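Triacylglycerol lipase (Yarrowia lipolytica, PDB 3O0D) probably hydrolyses the ester bonds of triacylglycerols, as an extracellular, glycosylated lipase of the alpha/beta-hydrolase fold. Local coordinates at residues Ile65-Gly70 / Phe129-Asn134; Glu58-Arg63 / Arg86-Leu91; Val74-Lys79 / Glu149-Tyr154. All blocks are in the same frame, centred on the assembly; numbering follows the deposited sequence.

Interaction 1 (Ile65-Gly70 / Phe129-Asn134); sequences IFDVSG and FIQSYN. With NAG (2-acetamido-2-deoxy-beta-D-glucopyranose), chain I.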
loop_
_atom_site.group_PDB
_atom_site.type_symbol
_atom_site.label_atom_id
_atom_site.label_comp_id
_atom_site.label_asym_id
_atom_site.label_seq_id
_atom_site.Cartn_x
_atom_site.Cartn_y
_atom_site.Cartn_z
ATOM N N ILE A 65 -18.172 -2.937 3.298
ATOM C CA ILE A 65 -17.064 -3.751 3.809
ATOM C C ILE A 65 -15.738 -3.323 3.186
ATOM O O ILE A 65 -14.703 -3.435 3.821
ATOM C CB ILE A 65 -17.313 -5.274 3.610
ATOM C CG1 ILE A 65 -16.178 -6.047 4.222
ATOM C CG2 ILE A 65 -17.433 -5.664 2.143
ATOM C CD1 ILE A 65 -16.187 -5.929 5.758
ATOM N N PHE A 66 -15.788 -2.784 1.981
ATOM C CA PHE A 66 -14.505 -2.286 1.363
ATOM C C PHE A 66 -14.267 -0.790 1.427
ATOM O O PHE A 66 -13.370 -0.259 0.698
ATOM C CB PHE A 66 -14.446 -2.781 -0.045
ATOM C CG PHE A 66 -14.117 -4.235 -0.141
ATOM C CD1 PHE A 66 -12.797 -4.679 -0.021
ATOM C CD2 PHE A 66 -15.116 -5.171 -0.385
ATOM C CE1 PHE A 66 -12.497 -5.992 -0.110
ATOM C CE2 PHE A 66 -14.811 -6.517 -0.500
ATOM C CZ PHE A 66 -13.546 -6.951 -0.332
ATOM N N ASP A 67 -14.973 -0.110 2.280
ATOM C CA ASP A 67 -14.789 1.322 2.453
ATOM C C ASP A 67 -13.525 1.612 3.303
ATOM O O ASP A 67 -12.991 0.717 3.988
ATOM C CB ASP A 67 -15.964 1.944 3.121
ATOM C CG ASP A 67 -17.121 2.232 2.126
ATOM O OD1 ASP A 67 -16.945 2.112 0.885
ATOM O OD2 ASP A 67 -18.166 2.641 2.644
ATOM N N VAL A 68 -13.089 2.871 3.227
ATOM C CA VAL A 68 -11.776 3.245 3.724
ATOM C C VAL A 68 -11.832 4.404 4.698
ATOM O O VAL A 68 -12.808 5.214 4.748
ATOM C CB VAL A 68 -10.782 3.535 2.536
ATOM C CG1 VAL A 68 -10.498 2.340 1.686
ATOM C CG2 VAL A 68 -11.311 4.720 1.740
ATOM N N SER A 69 -10.744 4.621 5.460
ATOM C CA SER A 69 -10.603 5.731 6.348
ATOM C C SER A 69 -9.088 6.127 6.165
ATOM O O SER A 69 -8.345 5.367 5.554
ATOM C CB SER A 69 -10.766 5.355 7.793
ATOM O OG SER A 69 -12.164 4.927 8.031
ATOM N N GLY A 70 -8.741 7.263 6.714
ATOM C CA GLY A 70 -7.279 7.650 6.489
ATOM C C GLY A 70 -7.183 9.140 6.609
ATOM O O GLY A 70 -7.987 9.844 7.236
ATOM N N PHE A 129 -11.747 -3.974 -4.469
ATOM C CA PHE A 129 -10.550 -3.039 -4.359
ATOM C C PHE A 129 -10.847 -1.801 -5.166
ATOM O O PHE A 129 -10.445 -0.706 -4.764
ATOM C CB PHE A 129 -9.279 -3.714 -4.872
ATOM C CG PHE A 129 -8.874 -4.912 -4.008
ATOM C CD1 PHE A 129 -9.142 -4.902 -2.647
ATOM C CD2 PHE A 129 -8.275 -6.014 -4.576
ATOM C CE1 PHE A 129 -8.842 -5.991 -1.889
ATOM C CE2 PHE A 129 -7.957 -7.144 -3.761
ATOM C CZ PHE A 129 -8.254 -7.077 -2.432
ATOM N N ILE A 130 -11.599 -1.941 -6.272
ATOM C CA ILE A 130 -12.040 -0.716 -6.971
ATOM C C ILE A 130 -12.910 0.097 -6.109
ATOM O O ILE A 130 -12.826 1.341 -6.113
ATOM C CB ILE A 130 -12.790 -1.010 -8.317
ATOM C CG1 ILE A 130 -11.845 -1.789 -9.212
ATOM C CG2 ILE A 130 -13.367 0.341 -8.938
ATOM C CD1 ILE A 130 -12.282 -1.877 -10.670
ATOM N N GLN A 131 -13.811 -0.533 -5.335
ATOM C CA GLN A 131 -14.570 0.231 -4.400
ATOM C C GLN A 131 -13.723 0.976 -3.318
ATOM O O GLN A 131 -14.058 2.090 -2.880
ATOM C CB GLN A 131 -15.610 -0.657 -3.687
ATOM C CG GLN A 131 -16.421 0.040 -2.584
ATOM C CD GLN A 131 -17.186 1.276 -3.052
ATOM O OE1 GLN A 131 -17.489 1.419 -4.240
ATOM N NE2 GLN A 131 -17.479 2.180 -2.123
ATOM N N SER A 132 -12.689 0.321 -2.820
ATOM C CA SER A 132 -11.825 0.940 -1.822
ATOM C C SER A 132 -11.146 2.198 -2.421
ATOM O O SER A 132 -11.072 3.227 -1.767
ATOM C CB SER A 132 -10.759 -0.064 -1.405
ATOM O OG SER A 132 -11.380 -1.304 -1.064
ATOM N N TYR A 133 -10.690 2.016 -3.650
ATOM C CA TYR A 133 -10.038 3.147 -4.445
ATOM C C TYR A 133 -11.120 4.235 -4.642
ATOM O O TYR A 133 -10.930 5.389 -4.352
ATOM C CB TYR A 133 -9.476 2.693 -5.778
ATOM C CG TYR A 133 -9.343 3.957 -6.609
ATOM C CD1 TYR A 133 -8.315 4.829 -6.367
ATOM C CD2 TYR A 133 -10.232 4.212 -7.683
ATOM C CE1 TYR A 133 -8.197 6.071 -7.115
ATOM C CE2 TYR A 133 -10.116 5.417 -8.417
ATOM C CZ TYR A 133 -9.115 6.309 -8.144
ATOM O OH TYR A 133 -9.002 7.477 -8.894
ATOM N N ASN A 134 -12.314 3.841 -5.069
ATOM C CA ASN A 134 -13.309 4.866 -5.278
ATOM C C ASN A 134 -13.713 5.595 -4.092
ATOM O O ASN A 134 -13.989 6.794 -4.150
ATOM C CB ASN A 134 -14.558 4.222 -5.985
ATOM C CG ASN A 134 -14.758 4.714 -7.357
ATOM O OD1 ASN A 134 -13.866 4.718 -8.206
ATOM N ND2 ASN A 134 -16.040 5.080 -7.616
HETATM C C1 NAG I . -16.436 5.630 -8.900
HETATM C C2 NAG I . -17.515 4.811 -9.599
HETATM C C3 NAG I . -18.077 5.669 -10.728
HETATM C C4 NAG I . -18.485 7.082 -10.312
HETATM C C5 NAG I . -17.350 7.766 -9.551
HETATM C C6 NAG I . -17.720 9.041 -8.806
HETATM C C7 NAG I . -17.244 2.401 -9.542
HETATM C C8 NAG I . -16.733 1.156 -10.155
HETATM N N2 NAG I . -17.012 3.579 -10.154
HETATM O O3 NAG I . -19.169 4.997 -11.380
HETATM O O4 NAG I . -18.707 7.774 -11.534
HETATM O O5 NAG I . -16.889 6.903 -8.509
HETATM O O6 NAG I . -16.517 9.763 -8.655
HETATM O O7 NAG I . -17.863 2.335 -8.496
#
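Two polar contacts tie the run-in to strand 68-75 to the N-terminal part of helix 127-150. One joins side chains: Gln131 NE2 donates to Asp67 OD1 over 3.1 Å, nearly straight at 166°. The acceptor lies in the plane of the Gln131 amide, and the donor meets OD1 nearly along its C-O axis, although carboxylate and amide planes are turned 44° apart. Gln131 gets there with CG anti to the backbone N (chi1 176°) and a bend at chi2. Asp67 OD2 takes the backbone N-H of Leu64, so each carboxylate oxygen has a partner. In the second contact, Ser132 OG sits 2.9 Å from Phe66 O, at hydrogen-bonding distance; Gly128 O, one helical turn back, is also within reach of its single proton. The Ser132 CA-H approaches the same Phe66 O at 3.2 Å.

This is the layered packing of an alpha/beta-hydrolase, a helix lying on the central sheet, here where the chain enters a strand near its edge. Val68 points at the helix, and its CG1 rests 3.6 Å from Ser132 O and 3.9 Å from Ser132 CB.

The apolar part lies toward Phe129. The Phe66 ring meets Phe129 obliquely, CE1 to CE1 at 4.1 Å, while Phe66 CB and CD1 pack beside Ser132 OG; Phe129 also stacks on His126.

The end of the Asn134 side chain leads away from 65-70, and its ND2 carries the N-linked NAG through a 1.5 Å bond to C1. The acetamido methyl C8 of that sugar reaches Ile130 CG2, one turn earlier on the helix.

Interaction 2 (Glu58-Arg63 / Arg86-Leu91); sequences EFHDPR and RGTHSL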
loop_
_atom_site.group_PDB
_atom_site.type_symbol
_atom_site.label_atom_id
_atom_site.label_comp_id
_atom_site.label_asym_id
_atom_site.label_seq_id
_atom_site.Cartn_x
_atom_site.Cartn_y
_atom_site.Cartn_z
ATOM N N GLU A 58 -8.970 14.367 7.932
ATOM C CA GLU A 58 -9.167 12.919 8.072
ATOM C C GLU A 58 -10.428 12.549 7.234
ATOM O O GLU A 58 -11.283 13.415 6.928
ATOM C CB GLU A 58 -9.504 12.593 9.501
ATOM C CG GLU A 58 -8.546 12.939 10.563
ATOM C CD GLU A 58 -8.993 12.329 11.900
ATOM O OE1 GLU A 58 -8.246 12.473 12.883
ATOM O OE2 GLU A 58 -10.115 11.726 11.980
ATOM N N PHE A 59 -10.542 11.292 6.847
ATOM C CA PHE A 59 -11.784 10.819 6.259
ATOM C C PHE A 59 -12.131 9.414 6.852
ATOM O O PHE A 59 -11.234 8.638 7.247
ATOM C CB PHE A 59 -11.666 10.787 4.731
ATOM C CG PHE A 59 -10.473 9.972 4.186
ATOM C CD1 PHE A 59 -10.600 8.641 3.760
ATOM C CD2 PHE A 59 -9.198 10.594 4.062
ATOM C CE1 PHE A 59 -9.498 7.898 3.230
ATOM C CE2 PHE A 59 -8.083 9.825 3.587
ATOM C CZ PHE A 59 -8.242 8.535 3.147
ATOM N N HIS A 60 -13.432 9.056 6.906
ATOM C CA HIS A 60 -13.782 7.771 7.504
ATOM C C HIS A 60 -15.154 7.436 6.882
ATOM O O HIS A 60 -16.047 8.301 6.946
ATOM C CB HIS A 60 -13.823 7.933 9.026
ATOM C CG HIS A 60 -14.693 6.927 9.721
ATOM N ND1 HIS A 60 -14.224 5.724 10.219
ATOM C CD2 HIS A 60 -16.023 6.964 10.018
ATOM C CE1 HIS A 60 -15.241 5.036 10.735
ATOM N NE2 HIS A 60 -16.336 5.775 10.636
ATOM N N ASP A 61 -15.274 6.276 6.250
ATOM C CA ASP A 61 -16.608 5.804 5.783
ATOM C C ASP A 61 -16.753 4.334 6.220
ATOM O O ASP A 61 -15.988 3.481 5.851
ATOM C CB ASP A 61 -16.730 6.014 4.272
ATOM C CG ASP A 61 -18.160 5.826 3.755
ATOM O OD1 ASP A 61 -18.969 5.244 4.509
ATOM O OD2 ASP A 61 -18.401 6.195 2.611
ATOM N N PRO A 62 -17.804 4.026 7.041
ATOM C CA PRO A 62 -17.973 2.651 7.473
ATOM C C PRO A 62 -19.091 1.914 6.725
ATOM O O PRO A 62 -19.458 0.808 7.106
ATOM C CB PRO A 62 -18.390 2.834 8.944
ATOM C CG PRO A 62 -19.259 4.104 8.966
ATOM C CD PRO A 62 -18.602 4.982 7.832
ATOM N N ARG A 63 -19.595 2.479 5.641
ATOM C CA ARG A 63 -20.878 1.962 5.068
ATOM C C ARG A 63 -20.822 0.572 4.462
ATOM O O ARG A 63 -21.793 -0.229 4.618
ATOM C CB ARG A 63 -21.584 3.060 4.197
ATOM C CG ARG A 63 -22.198 4.088 5.162
ATOM C CD ARG A 63 -22.749 5.310 4.415
ATOM N NE ARG A 63 -21.692 6.076 3.734
ATOM C CZ ARG A 63 -21.921 7.202 3.063
ATOM N NH1 ARG A 63 -23.161 7.694 2.984
ATOM N NH2 ARG A 63 -20.924 7.831 2.459
ATOM N N ARG A 86 -6.527 3.196 5.005
ATOM C CA ARG A 86 -6.658 1.919 5.680
ATOM C C ARG A 86 -8.073 1.444 5.314
ATOM O O ARG A 86 -8.860 2.201 4.807
ATOM C CB ARG A 86 -6.542 2.104 7.234
ATOM C CG ARG A 86 -7.381 3.282 7.809
ATOM C CD ARG A 86 -7.937 3.217 9.199
ATOM N NE ARG A 86 -8.543 1.983 9.622
ATOM C CZ ARG A 86 -9.152 1.855 10.796
ATOM N NH1 ARG A 86 -9.239 2.896 11.627
ATOM N NH2 ARG A 86 -9.668 0.692 11.137
ATOM N N GLY A 87 -8.347 0.188 5.540
ATOM C CA GLY A 87 -9.785 -0.291 5.564
ATOM C C GLY A 87 -10.490 0.191 6.781
ATOM O O GLY A 87 -9.961 0.176 7.908
ATOM N N THR A 88 -11.790 0.610 6.637
ATOM C CA THR A 88 -12.492 0.993 7.793
ATOM C C THR A 88 -12.881 -0.187 8.740
ATOM O O THR A 88 -12.783 -0.038 9.996
ATOM C CB THR A 88 -13.825 1.730 7.426
ATOM O OG1 THR A 88 -13.470 2.856 6.580
ATOM C CG2 THR A 88 -14.503 2.282 8.735
ATOM N N HIS A 89 -13.311 -1.274 8.134
ATOM C CA HIS A 89 -13.775 -2.425 8.902
ATOM C C HIS A 89 -12.592 -3.225 9.498
ATOM O O HIS A 89 -11.402 -3.005 9.132
ATOM C CB HIS A 89 -14.764 -3.228 8.050
ATOM C CG HIS A 89 -16.094 -2.535 8.000
ATOM N ND1 HIS A 89 -17.006 -2.648 9.027
ATOM C CD2 HIS A 89 -16.636 -1.667 7.100
ATOM C CE1 HIS A 89 -18.052 -1.863 8.772
ATOM N NE2 HIS A 89 -17.842 -1.239 7.624
ATOM N N SER A 90 -12.907 -4.030 10.518
ATOM C CA SER A 90 -11.878 -4.830 11.171
ATOM C C SER A 90 -11.078 -5.659 10.175
ATOM O O SER A 90 -11.570 -6.212 9.169
ATOM C CB SER A 90 -12.532 -5.735 12.274
ATOM O OG SER A 90 -13.066 -6.927 11.683
ATOM N N LEU A 91 -9.774 -5.799 10.469
ATOM C CA LEU A 91 -8.951 -6.620 9.609
ATOM C C LEU A 91 -9.534 -8.004 9.452
ATOM O O LEU A 91 -9.530 -8.518 8.363
ATOM C CB LEU A 91 -7.504 -6.708 10.195
ATOM C CG LEU A 91 -6.810 -5.363 10.277
ATOM C CD1 LEU A 91 -5.557 -5.497 11.144
ATOM C CD2 LEU A 91 -6.395 -4.958 8.816
#
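At one end of the central alpha/beta-hydrolase sheet, the chain leaving edge strand 53-60 meets the chain leaving strand 80-87, just beyond the intervening strand 68-75. Thr88 and His89 each bond to a backbone carbonyl of the other segment. Thr88 OG1 donates to Asp61 O at 2.7 Å, from above the carbonyl plane, and also bonds to Ser69 OG of the middle strand. With CG2 anti to the backbone N, the Thr88 methyl is sent against His60 CE1 (3.5 Å) and Pro62 CA (3.7 Å). His89 reaches Pro62 O with its ring edge: NE2 lies 2.7 Å away at an N-H...O angle of 158°, the oxygen close to the imidazole plane.

Asp61 turns away and shapes its own loop. Its OD1 accepts the backbone N of Arg63, an Asx turn, and Arg63 grips the carboxylate side-on in a salt bridge, NE to OD1 at 3.0 Å and NH2 to OD2.

The charge of Asp61 is thus met by Arg63, which probably also eases the nearby Asp67 carboxylate, while the bonds across the contact end on neutral carbonyls. Because His89 NE2 donates to Pro62 O, that nitrogen carries a proton; the ring's charge stays unsettled.

Interaction 3 (Val74-Lys79 / Glu149-Tyr154); sequences VDHASK and EQYPDY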
loop_
_atom_site.group_PDB
_atom_site.type_symbol
_atom_site.label_atom_id
_atom_site.label_comp_id
_atom_site.label_asym_id
_atom_site.label_seq_id
_atom_site.Cartn_x
_atom_site.Cartn_y
_atom_site.Cartn_z
ATOM N N VAL A 74 0.621 17.186 5.283
ATOM C CA VAL A 74 1.718 17.860 4.526
ATOM C C VAL A 74 2.943 17.867 5.470
ATOM O O VAL A 74 2.852 18.332 6.604
ATOM C CB VAL A 74 1.330 19.290 4.199
ATOM C CG1 VAL A 74 2.545 19.959 3.457
ATOM C CG2 VAL A 74 0.111 19.265 3.248
ATOM N N ASP A 75 4.076 17.391 4.953
ATOM C CA ASP A 75 5.327 17.300 5.780
ATOM C C ASP A 75 6.224 18.389 5.089
ATOM O O ASP A 75 6.732 18.212 3.965
ATOM C CB ASP A 75 5.919 15.958 5.596
ATOM C CG ASP A 75 7.171 15.740 6.470
ATOM O OD1 ASP A 75 7.867 16.751 6.711
ATOM O OD2 ASP A 75 7.445 14.586 6.871
ATOM N N HIS A 76 6.337 19.485 5.809
ATOM C CA HIS A 76 7.158 20.634 5.396
ATOM C C HIS A 76 8.615 20.331 5.628
ATOM O O HIS A 76 9.476 21.103 5.123
ATOM C CB HIS A 76 6.732 21.820 6.257
ATOM C CG HIS A 76 5.320 22.251 6.007
ATOM N ND1 HIS A 76 4.919 22.795 4.800
ATOM C CD2 HIS A 76 4.206 22.150 6.762
ATOM C CE1 HIS A 76 3.611 23.034 4.834
ATOM N NE2 HIS A 76 3.162 22.679 6.026
ATOM N N ALA A 77 8.956 19.299 6.414
ATOM C CA ALA A 77 10.421 18.974 6.572
ATOM C C ALA A 77 10.871 18.170 5.396
ATOM O O ALA A 77 11.966 18.378 4.850
ATOM C CB ALA A 77 10.696 18.231 7.864
ATOM N N SER A 78 10.088 17.213 4.956
ATOM C CA SER A 78 10.501 16.385 3.825
ATOM C C SER A 78 9.975 16.931 2.485
ATOM O O SER A 78 10.396 16.384 1.426
ATOM C CB SER A 78 10.018 14.906 4.026
ATOM O OG SER A 78 8.590 14.932 3.942
ATOM N N LYS A 79 9.166 17.982 2.551
ATOM C CA LYS A 79 8.484 18.550 1.330
ATOM C C LYS A 79 7.670 17.519 0.576
ATOM O O LYS A 79 7.880 17.221 -0.626
ATOM C CB LYS A 79 9.569 19.150 0.374
ATOM C CG LYS A 79 10.139 20.523 0.865
ATOM C CD LYS A 79 10.874 20.318 2.119
ATOM C CE LYS A 79 11.637 21.585 2.747
ATOM N NZ LYS A 79 12.628 21.107 3.789
ATOM N N GLU A 149 -2.158 21.887 -5.348
ATOM C CA GLU A 149 -2.005 23.259 -5.916
ATOM C C GLU A 149 -1.356 24.209 -4.924
ATOM O O GLU A 149 -0.621 25.136 -5.282
ATOM C CB GLU A 149 -3.372 23.803 -6.440
ATOM C CG GLU A 149 -3.908 22.961 -7.580
ATOM C CD GLU A 149 -3.010 22.944 -8.814
ATOM O OE1 GLU A 149 -2.677 24.051 -9.328
ATOM O OE2 GLU A 149 -2.633 21.828 -9.268
ATOM N N GLN A 150 -1.599 24.017 -3.649
ATOM C CA GLN A 150 -1.025 24.821 -2.654
ATOM C C GLN A 150 0.490 24.591 -2.471
ATOM O O GLN A 150 1.220 25.502 -2.133
ATOM C CB GLN A 150 -1.753 24.559 -1.345
ATOM C CG GLN A 150 -1.248 25.378 -0.237
ATOM C CD GLN A 150 -2.197 25.347 0.968
ATOM O OE1 GLN A 150 -3.160 24.549 1.026
ATOM N NE2 GLN A 150 -1.890 26.187 1.956
ATOM N N TYR A 151 0.927 23.343 -2.638
ATOM C CA TYR A 151 2.326 22.928 -2.487
ATOM C C TYR A 151 2.841 22.259 -3.715
ATOM O O TYR A 151 3.042 21.044 -3.777
ATOM C CB TYR A 151 2.475 21.960 -1.260
ATOM C CG TYR A 151 2.023 22.651 -0.009
ATOM C CD1 TYR A 151 2.885 23.542 0.627
ATOM C CD2 TYR A 151 0.775 22.416 0.569
ATOM C CE1 TYR A 151 2.519 24.245 1.743
ATOM C CE2 TYR A 151 0.386 23.133 1.781
ATOM C CZ TYR A 151 1.295 24.033 2.339
ATOM O OH TYR A 151 1.017 24.782 3.501
ATOM N N PRO A 152 2.981 23.024 -4.802
ATOM C CA PRO A 152 3.091 22.333 -6.112
ATOM C C PRO A 152 4.424 21.672 -6.394
ATOM O O PRO A 152 4.532 20.794 -7.260
ATOM C CB PRO A 152 2.925 23.503 -7.132
ATOM C CG PRO A 152 3.027 24.689 -6.365
ATOM C CD PRO A 152 2.836 24.468 -4.903
ATOM N N ASP A 153 5.437 22.020 -5.580
ATOM C CA ASP A 153 6.697 21.327 -5.755
ATOM C C ASP A 153 6.962 20.237 -4.676
ATOM O O ASP A 153 7.986 19.605 -4.698
ATOM C CB ASP A 153 7.885 22.290 -5.954
ATOM C CG ASP A 153 8.312 23.030 -4.748
ATOM O OD1 ASP A 153 7.765 22.836 -3.645
ATOM O OD2 ASP A 153 9.254 23.875 -4.924
ATOM N N TYR A 154 5.961 19.984 -3.824
ATOM C CA TYR A 154 6.092 18.777 -2.890
ATOM C C TYR A 154 5.838 17.460 -3.600
ATOM O O TYR A 154 5.013 17.397 -4.521
ATOM C CB TYR A 154 5.170 18.957 -1.658
ATOM C CG TYR A 154 5.591 19.964 -0.610
ATOM C CD1 TYR A 154 6.485 21.073 -0.891
ATOM C CD2 TYR A 154 5.102 19.838 0.673
ATOM C CE1 TYR A 154 6.810 21.997 0.108
ATOM C CE2 TYR A 154 5.377 20.766 1.634
ATOM C CZ TYR A 154 6.295 21.818 1.383
ATOM O OH TYR A 154 6.519 22.625 2.438
#
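Helix 127-150 ends at Gln150, whose CG lies against one face of the Tyr151 ring, and Tyr151 is the first residue to leave helical angles. The opposite face of that ring receives Val74: CG1 stands over its centre, 4.2 Å from the centroid and 11° off the normal, a CH-pi contact. His76 comes in at the phenol end, CE1 lying 3.4 Å from Tyr151 OH. The edge of the imidazole is directed at the Tyr151 face in an offset edge-to-face pair, the planes 66° apart.

Pro152 and Asp153 form the middle of a type I turn that runs from Tyr151 to Tyr154, closed by Tyr154 N to Tyr151 O.

Tyr154 carries the largest share of the contact. Over the centre of one ring face sits Lys79 CA, 3.6 Å from the centroid, and Tyr151 CB packs off-centre on the other face. Val74 CG1 reaches the ring edge at CE2, 3.5 Å away. At the tip, Tyr154 OH is 2.9 Å from His76 ND1, near the imidazole plane; either atom could be the donor. The other imidazole nitrogen, NE2, bonds to Glu54, so the His76 ring is held at both nitrogens. Lys79 O closes on Tyr154 CA at 3.3 Å in a CA-H...O contact.

The aromatic cluster of His76, Tyr151 and Tyr154 thus packs the turn leading from helix 127-150 into strand 155-161 against the turn between strands 68-75 and 80-87, with strand 53-60 alongside, its Glu54 touching Tyr151.

Interactions 1 and 3 involve strand 68-75 and helix 127-150, interaction 3 mainly through the turns that follow them, at opposite ends of both, centres about 26 Å apart. Interaction 1 is buried and mixes amide-carboxylate and hydroxyl chemistry with phenylalanine packing; interaction 3, partly buried, is built on aromatic rings and CH-pi contacts with one histidine-tyrosine hydrogen bond. Interaction 2 lies at the surface, about 8 Å between centres from interaction 1, and bonds side chains to backbone carbonyls. Those two touch at Ser69 O and Arg86 N, 2.9 Å apart, a probable bond. Strand 68-75 lies between 53-60 and 80-87, so interaction 2 joins the segments leaving its neighbours while interaction 1 joins its start to the helix.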